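Local coordinates for antitoxin RelF (Mycobacterium tuberculosis, PDB 3G5O), which neutralises the RNase toxin RelG by binding it, and together with that toxin binds DNA and represses its own promoter, at the interface of chains A and B. Residues are numbered along the deposited sequence; one frame, centred on the assembly and turned at random. Chains: chain A, Uncharacterized protein Rv2865; chain B, Uncharacterized protein Rv2866.

Both contacts lie where the antitoxin's C-terminal part wraps the toxin, and their C-alpha centres are about 12 Å apart. Contact 1 takes the C-terminal half of chain A helix 67-80, the turn after it and the first residue of strand 83-84 against the end of chain B strand 19-23 and the start of helix 24-30. Contact 2 carries on from the next residue of that antitoxin strand into helix 86-93, and meets the same toxin helix further along and just past its end. The shared strand and the shared helix make the two contacts one continuous grip, in keeping with toxin and antitoxin staying paired in the heterotetramer.

Contact 1: the interface of chains A and B. Residues chain A 73-74, 77-78, 82-83; chain B 22-25.
A:Thr83 pairs with B:Thr23 in an antiparallel beta bridge, and beside it the amide N of B:Thr24 donates to the carbonyl O of A:Arg82 at 3.1 Å. The side chain of B:Thr24 adds a weak bond from its hydroxyl OG1 to the same oxygen.

The polar centre is the carboxylate of A:Asp77, which reaches from helix 67-80 to the N-terminal end of toxin helix 24-30. Its OD2 takes two donors from one residue: the amide N of B:Thr25 at 3.0 Å and the hydroxyl OG1 of B:Thr25 at 2.7 Å. Both come on the syn side, but from opposite faces of the carboxylate. B:Thr25 has OG1 anti to its carbonyl carbon and beside its own N (chi1 -60°), which lets hydroxyl and amide close on one oxygen. The carboxylate thus caps an amide at the start of the toxin helix from the other chain, much as an N-cap side chain would, and the helix end would probably stabilise negative charge on the aspartate.

Apolar packing lies alongside. The methyl CG2 of B:Thr23 points at CG1 of A:Ile78, 3.9 Å away, and CB of B:Thr23 sits against CB of A:Asp77.

Behind the carboxylate, A:Arg82 fixes its rotation from within the antitoxin: the A:Arg82 chain bends at chi3 (-71°), and its NE gives OD1 of A:Asp77, which lies in the guanidinium plane, a nearly straight 2.8 Å salt bridge on the anti side.

Contact 2: the interface of chains A and B. Residues chain A 84, 89, 92-93; chain B 27, 31.
A:Tyr84 of the antitoxin lies over one face of the B:Arg27 guanidinium, while A:Glu92 meets it at the NH1 end. CG of B:Arg27 stands anti to the backbone N (chi1 -170°), and a bend at chi3 turns the guanidinium towards the phenol ring.

The charged contacts centre on A:Glu92, whose extended chain reaches across from helix 86-93. NH1 of B:Arg27 forms a salt bridge with OE1 of A:Glu92 at 3.0 Å, on the syn side of the carboxylate but tilted from both the carboxylate and the guanidinium planes, which are close to perpendicular, 81° apart. The other oxygen, OE2 of A:Glu92, accepts from NE2 of B:His31, also at 3.0 Å. This oxygen lies in the plane of the imidazole, while the N-H reaches it from above the carboxylate plane. With one donor on each oxygen, the carboxylate is held against rotation.

Ring contacts accompany the charges. The guanidinium of B:Arg27 is stacked nearly parallel on the ring of A:Tyr84 in a cation-pi contact, with NH1 3.9 Å from the ring centroid and CZ of the arginine 3.6 Å from CZ of the tyrosine. A:Phe93 comes rim-first onto the face of the B:His31 imidazole, tilted against it and not stacked, its CE1 3.4 Å from CE1 of the histidine.

Apolar contact links these groups: CG of B:Arg27 touches the edge of the A:Phe93 ring near CE2, 3.9 Å away.

By engaging the toxin's arginine and histidine with one glutamate, the site fastens the antitoxin's last helix onto RelG and so probably helps keep the toxin neutralised.

Contact 1: the interface of chains A and B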
loop_
_atom_site.group_PDB
_atom_site.type_symbol
_atom_site.label_atom_id
_atom_site.label_comp_id
_atom_site.label_asym_id
_atom_site.label_seq_id
_atom_site.Cartn_x
_atom_site.Cartn_y
_atom_site.Cartn_z
ATOM N N GLU A 73 -5.291 18.461 9.451
ATOM C CA GLU A 73 -4.770 19.451 10.399
ATOM C C GLU A 73 -3.602 20.255 9.801
ATOM O O GLU A 73 -3.529 21.484 9.924
ATOM C CB GLU A 73 -4.305 18.771 11.693
ATOM C CG GLU A 73 -5.418 18.390 12.665
ATOM C CD GLU A 73 -4.879 17.785 13.982
ATOM O OE1 GLU A 73 -4.033 18.438 14.656
ATOM O OE2 GLU A 73 -5.303 16.651 14.334
ATOM N N ALA A 74 -2.712 19.560 9.108
ATOM C CA ALA A 74 -1.600 20.232 8.412
ATOM C C ALA A 74 -2.112 21.129 7.258
ATOM O O ALA A 74 -1.582 22.225 7.024
ATOM C CB ALA A 74 -0.616 19.191 7.880
ATOM N N ASP A 77 -3.385 24.258 8.886
ATOM C CA ASP A 77 -2.224 25.125 9.186
ATOM C C ASP A 77 -1.802 25.894 7.947
ATOM O O ASP A 77 -1.573 27.130 8.009
ATOM C CB ASP A 77 -1.006 24.354 9.691
ATOM C CG ASP A 77 -1.253 23.635 11.014
ATOM O OD1 ASP A 77 -2.109 24.078 11.866
ATOM O OD2 ASP A 77 -0.560 22.596 11.208
ATOM N N ILE A 78 -1.693 25.180 6.820
ATOM C CA ILE A 78 -1.267 25.838 5.621
ATOM C C ILE A 78 -2.220 26.996 5.296
ATOM O O ILE A 78 -1.756 28.090 4.986
ATOM C CB ILE A 78 -1.162 24.890 4.429
ATOM C CG1 ILE A 78 0.047 23.954 4.603
ATOM C CG2 ILE A 78 -1.050 25.705 3.116
ATOM C CD1 ILE A 78 0.038 22.792 3.648
ATOM N N ARG A 82 -0.043 28.883 9.592
ATOM C CA ARG A 82 0.637 28.344 10.801
ATOM C C ARG A 82 1.805 27.427 10.336
ATOM O O ARG A 82 1.699 26.197 10.368
ATOM C CB ARG A 82 -0.325 27.567 11.708
ATOM C CG ARG A 82 -1.451 28.421 12.332
ATOM C CD ARG A 82 -2.224 27.616 13.404
ATOM N NE ARG A 82 -3.050 26.568 12.782
ATOM C CZ ARG A 82 -4.345 26.720 12.498
ATOM N NH1 ARG A 82 -4.955 27.883 12.772
ATOM N NH2 ARG A 82 -5.032 25.728 11.940
ATOM N N THR A 83 2.869 28.050 9.856
ATOM C CA THR A 83 4.068 27.349 9.405
ATOM C C THR A 83 5.276 28.124 9.886
ATOM O O THR A 83 5.158 29.310 10.267
ATOM C CB THR A 83 4.147 27.232 7.873
ATOM O OG1 THR A 83 4.212 28.562 7.337
ATOM C CG2 THR A 83 2.919 26.497 7.284
ATOM N N PHE B 22 7.765 24.223 7.897
ATOM C CA PHE B 22 7.096 23.195 8.664
ATOM C C PHE B 22 5.769 23.716 9.167
ATOM O O PHE B 22 5.746 24.803 9.753
ATOM C CB PHE B 22 7.957 22.814 9.911
ATOM C CG PHE B 22 9.099 21.874 9.599
ATOM C CD1 PHE B 22 8.966 20.515 9.842
ATOM C CD2 PHE B 22 10.274 22.349 8.988
ATOM C CE1 PHE B 22 10.027 19.636 9.577
ATOM C CE2 PHE B 22 11.362 21.479 8.682
ATOM C CZ PHE B 22 11.234 20.103 9.010
ATOM N N THR B 23 4.678 22.950 8.967
ATOM C CA THR B 23 3.401 23.206 9.643
ATOM C C THR B 23 3.519 23.010 11.136
ATOM O O THR B 23 4.388 22.262 11.613
ATOM C CB THR B 23 2.249 22.290 9.151
ATOM O OG1 THR B 23 2.630 20.920 9.382
ATOM C CG2 THR B 23 1.954 22.530 7.650
ATOM N N THR B 24 2.635 23.676 11.886
ATOM C CA THR B 24 2.533 23.464 13.324
ATOM C C THR B 24 2.399 21.968 13.629
ATOM O O THR B 24 3.036 21.458 14.534
ATOM C CB THR B 24 1.357 24.252 13.906
ATOM O OG1 THR B 24 1.545 25.626 13.560
ATOM C CG2 THR B 24 1.320 24.142 15.434
ATOM N N THR B 25 1.595 21.278 12.828
ATOM C CA THR B 25 1.376 19.854 12.962
ATOM C C THR B 25 2.710 19.082 12.862
ATOM O O THR B 25 3.023 18.277 13.723
ATOM C CB THR B 25 0.322 19.392 11.918
ATOM O OG1 THR B 25 -0.889 20.103 12.187
ATOM C CG2 THR B 25 0.038 17.868 12.015
#

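Contact 2: the interface of chains A and B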
loop_
_atom_site.group_PDB
_atom_site.type_symbol
_atom_site.label_atom_id
_atom_site.label_comp_id
_atom_site.label_asym_id
_atom_site.label_seq_id
_atom_site.Cartn_x
_atom_site.Cartn_y
_atom_site.Cartn_z
ATOM N N TYR A 84 6.424 27.444 9.878
ATOM C CA TYR A 84 7.690 27.944 10.422
ATOM C C TYR A 84 8.793 27.690 9.405
ATOM O O TYR A 84 8.831 26.615 8.770
ATOM C CB TYR A 84 8.035 27.215 11.752
ATOM C CG TYR A 84 6.979 27.498 12.816
ATOM C CD1 TYR A 84 7.142 28.554 13.716
ATOM C CD2 TYR A 84 5.797 26.762 12.852
ATOM C CE1 TYR A 84 6.147 28.845 14.654
ATOM C CE2 TYR A 84 4.818 27.003 13.792
ATOM C CZ TYR A 84 4.984 28.055 14.687
ATOM O OH TYR A 84 3.973 28.318 15.590
ATOM N N ILE A 89 12.962 27.327 13.043
ATOM C CA ILE A 89 13.088 25.933 13.423
ATOM C C ILE A 89 14.488 25.683 14.002
ATOM O O ILE A 89 14.609 25.019 15.020
ATOM C CB ILE A 89 12.802 24.973 12.211
ATOM C CG1 ILE A 89 11.330 25.006 11.802
ATOM C CG2 ILE A 89 13.205 23.512 12.538
ATOM C CD1 ILE A 89 10.376 24.334 12.767
ATOM N N GLU A 92 14.514 27.238 17.487
ATOM C CA GLU A 92 13.735 26.537 18.525
ATOM C C GLU A 92 14.348 25.180 18.931
ATOM O O GLU A 92 14.262 24.764 20.095
ATOM C CB GLU A 92 12.290 26.315 18.072
ATOM C CG GLU A 92 11.433 25.490 19.025
ATOM C CD GLU A 92 10.030 25.288 18.494
ATOM O OE1 GLU A 92 9.763 25.756 17.364
ATOM O OE2 GLU A 92 9.183 24.672 19.180
ATOM N N PHE A 93 14.927 24.468 17.965
ATOM C CA PHE A 93 15.384 23.114 18.255
ATOM C C PHE A 93 16.879 23.015 18.514
ATOM O O PHE A 93 17.368 21.923 18.780
ATOM C CB PHE A 93 14.931 22.129 17.157
ATOM C CG PHE A 93 13.460 21.848 17.182
ATOM C CD1 PHE A 93 12.927 20.961 18.117
ATOM C CD2 PHE A 93 12.602 22.479 16.302
ATOM C CE1 PHE A 93 11.561 20.705 18.149
ATOM C CE2 PHE A 93 11.236 22.232 16.339
ATOM C CZ PHE A 93 10.712 21.341 17.263
ATOM N N ARG B 27 5.763 20.331 13.197
ATOM C CA ARG B 27 6.593 20.771 14.312
ATOM C C ARG B 27 6.363 19.932 15.588
ATOM O O ARG B 27 7.319 19.584 16.260
ATOM C CB ARG B 27 6.429 22.275 14.573
ATOM C CG ARG B 27 7.479 22.813 15.573
ATOM C CD ARG B 27 7.343 24.303 15.831
ATOM N NE ARG B 27 6.102 24.616 16.513
ATOM C CZ ARG B 27 5.886 25.712 17.242
ATOM N NH1 ARG B 27 6.840 26.618 17.417
ATOM N NH2 ARG B 27 4.691 25.904 17.787
ATOM N N HIS B 31 9.185 17.479 17.840
ATOM C CA HIS B 31 9.387 17.429 19.282
ATOM C C HIS B 31 9.457 16.033 19.837
ATOM O O HIS B 31 9.942 15.856 20.953
ATOM C CB HIS B 31 8.305 18.225 20.040
ATOM C CG HIS B 31 8.620 19.683 20.177
ATOM N ND1 HIS B 31 9.620 20.155 21.007
ATOM C CD2 HIS B 31 8.083 20.773 19.576
ATOM C CE1 HIS B 31 9.684 21.476 20.908
ATOM N NE2 HIS B 31 8.754 21.875 20.051
#